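Local coordinates for spindle pole body-associated protein VIK1 (Saccharomyces cerevisiae, PDB 2O0A) that recruits the minus-end-directed motor KAR3 to microtubules and spindle pole bodies, its C-terminal domain having a kinesin motor fold without a nucleotide-binding site, at residues S141-M144 with L145-Y148; N229-K232 with S233-F237; P250-L253 with V254-L258. One frame throughout, in Å; residues are numbered along the deposited sequence.

How the contacts relate
Along the chain the contacts follow in series, neither nesting nor crossing. Contact 1 reverses the chain in a tight turn at the end of edge strand 141-143. After strands 197-207 and 221-228, contact 2 begins helix 231-243, and contact 3 forms the first turns of the next helix, 250-261. Contacts 2 and 3 join successive backbone turns and enclose no loop of their own. They touch each other, Phe237 CD1 lying 3.8 Å from Leu255 CD1, so the two helices pack together beside the sheet. Contact 1 stands apart, its centre about 20 Å from that of contact 3, at the far margin of the same motor-homology domain.

Contact 1: residues S141-M144 with L145-Y148; sequences SQDM and LLDY
Asp143 is the residue on which the chain turns, gripping both Leu145 and Leu146 through its side chain and backbone. From CB, chi1 of -171° sets CG anti to the backbone N and puts the carboxylate within reach of the backbone N-H of Leu145. There CG rests 3.9 Å from Leu146 CG, the two side chains crossing at a slant. OD1 takes the backbone N-H of Leu145 at 3.1 Å, a fairly straight bond that reaches the oxygen on its anti side, 28° out of the carboxylate plane. This bond, from a side-chain oxygen to the N-H two residues on, makes an Asx turn. OD2 passes Leu146 CD1 at 3.5 Å and takes its hydrogen bond from the backbone N of Lys170.

A type I beta turn from Asp143 to Leu146 overlaps the Asx turn, closed by Leu146 N donating to Asp143 O at 3.1 Å, from above the carbonyl plane. The turn ends strand 141-143, which pairs antiparallel with strand 126-136 in the outer part of the sheet of the kinesin-like domain. Leu145 and Met144 both lie against Phe132 of that strand, Met144 with its chain bent back at chi2 and chi3.

One water spans the outside of the turn, donating to Met144 O and to Leu146 O, the latter at 2.6 Å. Farther along, the loop passes back by the strand, and the extended Gln142 chain meets Tyr148 at about a right angle. Its NE2 sits at the edge of the tyrosine ring, near the ring plane, 3.2 Å from CD1. The amide and ring planes are inclined by 62°, a meeting at the rim without stacking. Tyr148 is the last residue modelled before a break in the chain.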
ATOM      1  N   SER A 141       6.310  11.864  16.780  1.00 26.10           N
ATOM      2  CA  SER A 141       6.834  10.695  16.056  1.00 25.80           C
ATOM      3  C   SER A 141       7.187   9.551  16.994  1.00 25.07           C
ATOM      4  O   SER A 141       7.611   9.776  18.126  1.00 25.25           O
ATOM      5  CB  SER A 141       8.035  11.060  15.175  1.00 26.27           C
ATOM      6  OG  SER A 141       9.211  11.295  15.939  1.00 28.86           O
ATOM      7  N   GLN A 142       7.029   8.320  16.512  1.00 23.43           N
ATOM      8  CA  GLN A 142       7.260   7.143  17.334  1.00 22.04           C
ATOM      9  C   GLN A 142       7.989   6.073  16.530  1.00 20.39           C
ATOM     10  O   GLN A 142       7.680   5.856  15.360  1.00 19.14           O
ATOM     11  CB  GLN A 142       5.931   6.609  17.881  1.00 22.62           C
ATOM     12  CG  GLN A 142       6.018   5.325  18.706  1.00 23.88           C
ATOM     13  CD  GLN A 142       4.820   5.129  19.632  1.00 24.59           C
ATOM     14  OE1 GLN A 142       4.361   4.006  19.841  0.50 27.15           O
ATOM     15  NE2 GLN A 142       4.315   6.224  20.192  0.30 24.53           N
ATOM     16  N   ASP A 143       8.974   5.445  17.155  1.00 18.76           N
ATOM     17  CA  ASP A 143       9.648   4.287  16.562  1.00 17.75           C
ATOM     18  C   ASP A 143       8.849   3.061  16.962  1.00 17.84           C
ATOM     19  O   ASP A 143       8.854   2.651  18.124  1.00 18.19           O
ATOM     20  CB  ASP A 143      11.087   4.200  17.069  1.00 17.93           C
ATOM     21  CG  ASP A 143      11.909   3.157  16.338  1.00 17.42           C
ATOM     22  OD1 ASP A 143      11.322   2.182  15.815  1.00 15.91           O
ATOM     23  OD2 ASP A 143      13.136   3.319  16.290  1.00 17.06           O
ATOM     24  N   MET A 144       8.134   2.476  16.000  1.00 17.48           N
ATOM     25  CA  MET A 144       7.219   1.367  16.311  1.00 18.62           C
ATOM     26  C   MET A 144       7.924   0.050  16.632  1.00 19.42           C
ATOM     27  O   MET A 144       7.279  -0.916  17.081  1.00 20.03           O
ATOM     28  CB  MET A 144       6.196   1.185  15.185  1.00 18.26           C
ATOM     29  CG  MET A 144       5.362   2.418  14.893  1.00 19.61           C
ATOM     30  SD  MET A 144       4.408   2.943  16.326  1.00 23.92           S
ATOM     31  CE  MET A 144       3.396   1.482  16.589  1.00 24.29           C
ATOM     32  N   LEU A 145       9.241   0.009  16.446  1.00 20.13           N
ATOM     33  CA  LEU A 145      10.013  -1.184  16.780  1.00 21.35           C
ATOM     34  C   LEU A 145      10.631  -1.106  18.179  1.00 23.01           C
ATOM     35  O   LEU A 145      11.336  -2.029  18.605  1.00 23.89           O
ATOM     36  CB  LEU A 145      11.066  -1.495  15.712  1.00 20.88           C
ATOM     37  CG  LEU A 145      10.529  -1.765  14.299  1.00 19.80           C
ATOM     38  CD1 LEU A 145      11.635  -2.256  13.394  1.00 18.85           C
ATOM     39  CD2 LEU A 145       9.315  -2.733  14.284  1.00 19.32           C
ATOM     40  N   LEU A 146      10.346  -0.001  18.872  1.00 24.90           N
ATOM     41  CA  LEU A 146      10.757   0.205  20.261  1.00 27.73           C
ATOM     42  C   LEU A 146       9.550   0.530  21.146  1.00 29.46           C
ATOM     43  O   LEU A 146       8.414   0.589  20.669  1.00 29.88           O
ATOM     44  CB  LEU A 146      11.805   1.325  20.347  1.00 27.33           C
ATOM     45  CG  LEU A 146      13.070   1.203  19.483  1.00 28.94           C
ATOM     46  CD1 LEU A 146      13.965   2.426  19.615  1.00 30.33           C
ATOM     47  CD2 LEU A 146      13.855  -0.062  19.788  1.00 29.52           C
ATOM     48  N   ASP A 147       9.793   0.736  22.440  1.00 31.91           N
ATOM     49  CA  ASP A 147       8.742   1.177  23.357  1.00 33.97           C
ATOM     50  C   ASP A 147       8.420   2.667  23.199  1.00 35.24           C
ATOM     51  O   ASP A 147       9.258   3.455  22.744  1.00 35.60           O
ATOM     52  CB  ASP A 147       9.122   0.857  24.807  1.00 34.11           C
ATOM     53  CG  ASP A 147       9.149  -0.639  25.088  1.00 35.31           C
ATOM     54  OD1 ASP A 147       9.767  -1.393  24.299  1.00 36.96           O
ATOM     55  OD2 ASP A 147       8.561  -1.061  26.106  0.10 35.46           O
ATOM     56  N   TYR A 148       7.192   3.028  23.566  1.00 36.33           N
ATOM     57  CA  TYR A 148       6.682   4.401  23.487  1.00 37.15           C
ATOM     58  C   TYR A 148       7.622   5.465  24.068  1.00 37.59           C
ATOM     59  O   TYR A 148       8.017   5.400  25.237  1.00 38.16           O
ATOM     60  CB  TYR A 148       5.301   4.467  24.156  1.00 37.44           C
ATOM     61  CG  TYR A 148       4.773   5.869  24.399  1.00 37.83           C
ATOM     62  CD1 TYR A 148       4.354   6.672  23.340  1.00 38.16           C
ATOM     63  CD2 TYR A 148       4.678   6.382  25.694  0.10 37.69           C
ATOM     64  CE1 TYR A 148       3.866   7.958  23.560  0.10 37.90           C
ATOM     65  CE2 TYR A 148       4.192   7.666  25.925  0.10 37.74           C
ATOM     66  CZ  TYR A 148       3.787   8.446  24.853  0.10 37.69           C
ATOM     67  OH  TYR A 148       3.303   9.715  25.075  0.10 37.69           O
TER
HETATM   68  O   HOH W   1       6.797  -1.286  19.858  1.00 39.17           O

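Contact 2: residues N229-K232 with S233-F237; sequences NNLK and SIEQF
Ile234 bonds back to Asn230, the N-cap residue of helix 231-243, and this contact covers the cap and the first two turns of the helix. The helix directly follows strand 221-228, which places it where kinesins carry alpha4, the relay helix of the switch II region, of which it is probably the counterpart in this motor-like domain.

Backbone hydrogen bonds give the frame. Ile234 N donates to Asn230 O at 3.1 Å. Glu235 N reaches Leu231 O at 2.9 Å, and Gln236 N reaches Lys232 O at 3.0 Å. The ladder goes on with Phe237 N, which donates to Ser233 O.

Polar side chains gather at the cap, where Asn230 lies close to Ser233. The hydroxyl of Ser233 is hydrogen-bonded to Gly197 O at the start of strand 197-207, fastening the first turn to the sheet. Just before the cap, Asn229 uses ND2 to bind Asp188 and Glu227.

Packing contacts line the flanks. Ile234 sends CG1 back alongside the cap carbonyl, its CD1 3.6 Å from Asn230 O, and the side chain also packs on Leu279 and Ile282 of helix 276-289. Ser233 and Phe237 both touch Leu228 on the sheet side.

On another flank, Leu231 and Glu235 pass at an angle, an apolar branch against a carboxylate. With chi1 of -72° the glutamate CG stands beside its own backbone N and close to the preceding turn, 3.2 Å from Leu231 O. At the tip of the extended chain, OE2 lies 3.5 Å from Leu231 CD2.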
ATOM      1  N   ASN A 229      -4.614   5.369   8.106  1.00 16.80           N
ATOM      2  CA  ASN A 229      -5.627   4.402   8.567  1.00 18.11           C
ATOM      3  C   ASN A 229      -6.792   5.009   9.356  1.00 19.61           C
ATOM      4  O   ASN A 229      -7.524   4.293  10.053  1.00 19.71           O
ATOM      5  CB  ASN A 229      -4.982   3.240   9.347  1.00 18.26           C
ATOM      6  CG  ASN A 229      -4.160   2.283   8.457  1.00 18.07           C
ATOM      7  OD1 ASN A 229      -4.047   2.449   7.224  1.00 18.85           O
ATOM      8  ND2 ASN A 229      -3.583   1.271   9.098  1.00 19.46           N
ATOM      9  N   ASN A 230      -6.963   6.318   9.218  1.00 20.50           N
ATOM     10  CA  ASN A 230      -8.187   6.991   9.665  1.00 21.64           C
ATOM     11  C   ASN A 230      -8.515   8.181   8.759  1.00 21.98           C
ATOM     12  O   ASN A 230      -7.656   8.621   7.985  1.00 21.76           O
ATOM     13  CB  ASN A 230      -8.109   7.362  11.156  1.00 22.54           C
ATOM     14  CG  ASN A 230      -6.877   8.170  11.505  1.00 24.13           C
ATOM     15  OD1 ASN A 230      -6.159   7.835  12.455  0.50 26.65           O
ATOM     16  ND2 ASN A 230      -6.632   9.248  10.765  1.00 24.68           N
ATOM     17  N   LEU A 231      -9.757   8.676   8.818  1.00 22.64           N
ATOM     18  CA  LEU A 231     -10.201   9.708   7.868  1.00 23.40           C
ATOM     19  C   LEU A 231      -9.375  10.979   7.960  1.00 22.90           C
ATOM     20  O   LEU A 231      -9.052  11.582   6.936  1.00 22.52           O
ATOM     21  CB  LEU A 231     -11.696  10.054   8.016  1.00 23.67           C
ATOM     22  CG  LEU A 231     -12.213  11.045   6.954  1.00 23.87           C
ATOM     23  CD1 LEU A 231     -12.235  10.442   5.546  1.00 24.94           C
ATOM     24  CD2 LEU A 231     -13.591  11.590   7.307  1.00 24.98           C
ATOM     25  N   LYS A 232      -9.027  11.379   9.179  1.00 23.59           N
ATOM     26  CA  LYS A 232      -8.213  12.578   9.359  1.00 24.20           C
ATOM     27  C   LYS A 232      -6.890  12.470   8.608  1.00 24.14           C
ATOM     28  O   LYS A 232      -6.509  13.398   7.895  1.00 24.54           O
ATOM     29  CB  LYS A 232      -7.958  12.866  10.835  1.00 24.56           C
ATOM     30  CG  LYS A 232      -8.889  13.920  11.427  1.00 27.08           C
ATOM     31  CD  LYS A 232      -8.366  14.428  12.769  1.00 27.73           C
ATOM     32  CE  LYS A 232      -7.549  15.713  12.629  0.10 27.69           C
ATOM     33  NZ  LYS A 232      -6.192  15.498  12.053  0.10 27.81           N
ATOM     34  N   SER A 233      -6.231  11.314   8.736  1.00 23.91           N
ATOM     35  CA  SER A 233      -4.950  11.075   8.072  1.00 23.91           C
ATOM     36  C   SER A 233      -5.135  11.129   6.556  1.00 23.06           C
ATOM     37  O   SER A 233      -4.351  11.754   5.848  1.00 23.07           O
ATOM     38  CB  SER A 233      -4.354   9.721   8.499  1.00 23.83           C
ATOM     39  OG  SER A 233      -4.144   9.658   9.910  1.00 27.25           O
ATOM     40  N   ILE A 234      -6.197  10.491   6.066  1.00 22.92           N
ATOM     41  CA  ILE A 234      -6.494  10.476   4.634  1.00 22.25           C
ATOM     42  C   ILE A 234      -6.733  11.887   4.083  1.00 22.87           C
ATOM     43  O   ILE A 234      -6.328  12.208   2.967  1.00 22.83           O
ATOM     44  CB  ILE A 234      -7.698   9.565   4.340  1.00 21.95           C
ATOM     45  CG1 ILE A 234      -7.328   8.105   4.621  1.00 21.38           C
ATOM     46  CG2 ILE A 234      -8.181   9.742   2.910  1.00 21.48           C
ATOM     47  CD1 ILE A 234      -8.525   7.183   4.783  1.00 21.45           C
ATOM     48  N   GLU A 235      -7.411  12.708   4.884  1.00 23.75           N
ATOM     49  CA  GLU A 235      -7.712  14.079   4.509  1.00 24.76           C
ATOM     50  C   GLU A 235      -6.470  14.949   4.487  1.00 24.69           C
ATOM     51  O   GLU A 235      -6.340  15.829   3.630  1.00 24.83           O
ATOM     52  CB  GLU A 235      -8.744  14.668   5.459  1.00 25.01           C
ATOM     53  CG  GLU A 235     -10.130  14.103   5.262  1.00 27.81           C
ATOM     54  CD  GLU A 235     -11.112  14.627   6.287  1.00 31.36           C
ATOM     55  OE1 GLU A 235     -10.673  15.082   7.370  1.00 34.16           O
ATOM     56  OE2 GLU A 235     -12.326  14.560   6.009  1.00 32.84           O
ATOM     57  N   GLN A 236      -5.552  14.676   5.414  1.00 25.33           N
ATOM     58  CA  GLN A 236      -4.253  15.341   5.434  1.00 25.27           C
ATOM     59  C   GLN A 236      -3.482  15.023   4.151  1.00 25.12           C
ATOM     60  O   GLN A 236      -2.924  15.916   3.518  1.00 25.42           O
ATOM     61  CB  GLN A 236      -3.462  14.965   6.689  1.00 26.02           C
ATOM     62  CG  GLN A 236      -2.419  15.994   7.099  0.10 25.44           C
ATOM     63  CD  GLN A 236      -1.905  15.787   8.514  0.10 25.48           C
ATOM     64  OE1 GLN A 236      -0.702  15.852   8.761  0.10 25.81           O
ATOM     65  NE2 GLN A 236      -2.816  15.540   9.451  0.10 25.59           N
ATOM     66  N   PHE A 237      -3.495  13.754   3.740  1.00 24.25           N
ATOM     67  CA  PHE A 237      -2.945  13.362   2.447  1.00 24.03           C
ATOM     68  C   PHE A 237      -3.598  14.157   1.319  1.00 24.06           C
ATOM     69  O   PHE A 237      -2.923  14.732   0.467  1.00 24.02           O
ATOM     70  CB  PHE A 237      -3.119  11.848   2.246  1.00 23.09           C
ATOM     71  CG  PHE A 237      -3.125  11.396   0.808  1.00 22.77           C
ATOM     72  CD1 PHE A 237      -1.990  11.516   0.006  1.00 23.73           C
ATOM     73  CD2 PHE A 237      -4.265  10.812   0.260  1.00 21.92           C
ATOM     74  CE1 PHE A 237      -2.004  11.069  -1.322  1.00 23.37           C
ATOM     75  CE2 PHE A 237      -4.289  10.370  -1.053  1.00 22.51           C
ATOM     76  CZ  PHE A 237      -3.156  10.495  -1.852  1.00 22.46           C
TER

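Contact 3: residues P250-L253 with V254-L258; sequences PIAL and VLKKL
Peptide groups are the flat groups that meet between Pro250-Leu253 and Val254-Leu258. Val254 N donates to Pro250 O at 2.9 Å and Leu255 N to Ile251 O at 3.1 Å. Lys256 N follows with Ala252 O at 2.9 Å, and Lys257 N with Leu253 O at 3.0 Å. Beside these carbonyl oxygens run aliphatic side chains: Val254 CG2 comes 3.3 Å from Pro250 O, and the CG of Lys256 is 3.2 Å from Ala252 O.

These bonds build the opening turns of helix 250-261, which lies beside the preceding helix 231-243 in the kinesin-like domain and leads into strand 265-270 of the central sheet. Thr249 OG1, just ahead of Pro250, accepts the N-H of Ala252 at the helix start.

One buried side carries Ile251 and Leu255, one turn apart and pointing the same way. Ile251 CG2, anti to the backbone N, lies alongside Leu255 CD1 at 3.9 Å, and both side chains pack on Met198 of strand 197-207. Leu255 also reaches Ile241 in helix 231-243. Val254 faces Leu158 and Phe160, two residues of strand 157-160.

Lys256 keeps its chain close to the helix as far as CD, 3.5 Å from Ala252 O, before bending at chi4. Lys257 leaves on a different side of the helix: its NZ forms a salt bridge with Asp261 and hydrogen bonds to the carbonyls of Glu161 and Lys162, tying the helix to the 157-168 hairpin.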
ATOM      1  N   PRO A 250       6.456  17.062   7.579  1.00 29.65           N
ATOM      2  CA  PRO A 250       7.100  15.760   7.368  1.00 28.86           C
ATOM      3  C   PRO A 250       6.236  14.799   6.549  1.00 28.24           C
ATOM      4  O   PRO A 250       6.730  14.211   5.582  1.00 28.42           O
ATOM      5  CB  PRO A 250       7.281  15.236   8.794  1.00 29.03           C
ATOM      6  CG  PRO A 250       7.527  16.467   9.582  0.50 29.15           C
ATOM      7  CD  PRO A 250       6.646  17.529   8.969  1.00 29.72           C
ATOM      8  N   ILE A 251       4.959  14.678   6.915  1.00 27.31           N
ATOM      9  CA  ILE A 251       4.032  13.791   6.212  1.00 26.39           C
ATOM     10  C   ILE A 251       3.872  14.164   4.733  1.00 26.22           C
ATOM     11  O   ILE A 251       3.970  13.306   3.853  1.00 25.76           O
ATOM     12  CB  ILE A 251       2.670  13.695   6.949  1.00 26.52           C
ATOM     13  CG1 ILE A 251       2.816  12.798   8.191  1.00 26.50           C
ATOM     14  CG2 ILE A 251       1.558  13.178   6.019  1.00 26.03           C
ATOM     15  CD1 ILE A 251       1.726  12.965   9.233  1.00 28.10           C
ATOM     16  N   ALA A 252       3.644  15.445   4.450  1.00 25.67           N
ATOM     17  CA  ALA A 252       3.473  15.873   3.063  1.00 25.31           C
ATOM     18  C   ALA A 252       4.744  15.650   2.262  1.00 25.06           C
ATOM     19  O   ALA A 252       4.688  15.232   1.101  1.00 25.46           O
ATOM     20  CB  ALA A 252       3.051  17.338   2.999  1.00 25.50           C
ATOM     21  N   LEU A 253       5.893  15.909   2.884  1.00 24.58           N
ATOM     22  CA  LEU A 253       7.184  15.723   2.217  1.00 24.99           C
ATOM     23  C   LEU A 253       7.449  14.247   1.888  1.00 24.14           C
ATOM     24  O   LEU A 253       7.932  13.927   0.798  1.00 24.99           O
ATOM     25  CB  LEU A 253       8.329  16.333   3.038  1.00 25.23           C
ATOM     26  CG  LEU A 253       8.365  17.869   3.151  1.00 25.97           C
ATOM     27  CD1 LEU A 253       9.558  18.316   3.980  1.00 26.18           C
ATOM     28  CD2 LEU A 253       8.388  18.573   1.796  1.00 27.27           C
ATOM     29  N   VAL A 254       7.119  13.349   2.818  1.00 23.57           N
ATOM     30  CA  VAL A 254       7.219  11.900   2.548  1.00 22.14           C
ATOM     31  C   VAL A 254       6.357  11.475   1.351  1.00 21.32           C
ATOM     32  O   VAL A 254       6.841  10.824   0.420  1.00 20.69           O
ATOM     33  CB  VAL A 254       6.832  11.050   3.784  1.00 22.01           C
ATOM     34  CG1 VAL A 254       6.695   9.565   3.402  1.00 21.33           C
ATOM     35  CG2 VAL A 254       7.857  11.216   4.871  1.00 22.90           C
ATOM     36  N   LEU A 255       5.083  11.857   1.388  1.00 21.27           N
ATOM     37  CA  LEU A 255       4.134  11.495   0.341  1.00 20.51           C
ATOM     38  C   LEU A 255       4.538  12.073  -1.017  1.00 20.66           C
ATOM     39  O   LEU A 255       4.541  11.377  -2.027  1.00 20.02           O
ATOM     40  CB  LEU A 255       2.722  11.921   0.735  1.00 21.17           C
ATOM     41  CG  LEU A 255       2.150  11.098   1.893  1.00 21.80           C
ATOM     42  CD1 LEU A 255       0.922  11.782   2.478  1.00 23.19           C
ATOM     43  CD2 LEU A 255       1.817   9.710   1.399  1.00 21.80           C
ATOM     44  N   LYS A 256       4.950  13.335  -1.023  1.00 20.90           N
ATOM     45  CA  LYS A 256       5.408  13.939  -2.269  1.00 21.12           C
ATOM     46  C   LYS A 256       6.625  13.238  -2.832  1.00 20.02           C
ATOM     47  O   LYS A 256       6.716  13.032  -4.046  1.00 20.22           O
ATOM     48  CB  LYS A 256       5.736  15.411  -2.058  1.00 21.26           C
ATOM     49  CG  LYS A 256       4.509  16.265  -1.973  1.00 23.89           C
ATOM     50  CD  LYS A 256       4.828  17.655  -1.439  1.00 26.57           C
ATOM     51  CE  LYS A 256       3.551  18.447  -1.261  1.00 27.66           C
ATOM     52  NZ  LYS A 256       2.909  18.802  -2.559  0.10 27.29           N
ATOM     53  N   LYS A 257       7.564  12.890  -1.954  1.00 19.92           N
ATOM     54  CA  LYS A 257       8.776  12.191  -2.357  1.00 19.67           C
ATOM     55  C   LYS A 257       8.467  10.819  -2.938  1.00 19.20           C
ATOM     56  O   LYS A 257       9.012  10.435  -3.957  1.00 19.46           O
ATOM     57  CB  LYS A 257       9.751  12.048  -1.181  1.00 20.31           C
ATOM     58  CG  LYS A 257      11.027  11.286  -1.540  1.00 22.56           C
ATOM     59  CD  LYS A 257      11.886  12.078  -2.513  1.00 25.55           C
ATOM     60  CE  LYS A 257      13.327  11.662  -2.421  1.00 29.00           C
ATOM     61  NZ  LYS A 257      14.175  12.636  -3.161  1.00 31.66           N
ATOM     62  N   LEU A 258       7.579  10.068  -2.287  1.00 18.16           N
ATOM     63  CA  LEU A 258       7.266   8.737  -2.794  1.00 18.24           C
ATOM     64  C   LEU A 258       6.527   8.757  -4.128  1.00 17.78           C
ATOM     65  O   LEU A 258       6.803   7.967  -5.022  1.00 17.96           O
ATOM     66  CB  LEU A 258       6.460   7.962  -1.756  1.00 17.62           C
ATOM     67  CG  LEU A 258       7.227   7.607  -0.488  1.00 19.51           C
ATOM     68  CD1 LEU A 258       6.280   6.852   0.426  1.00 21.12           C
ATOM     69  CD2 LEU A 258       8.461   6.760  -0.813  1.00 19.76           C
TER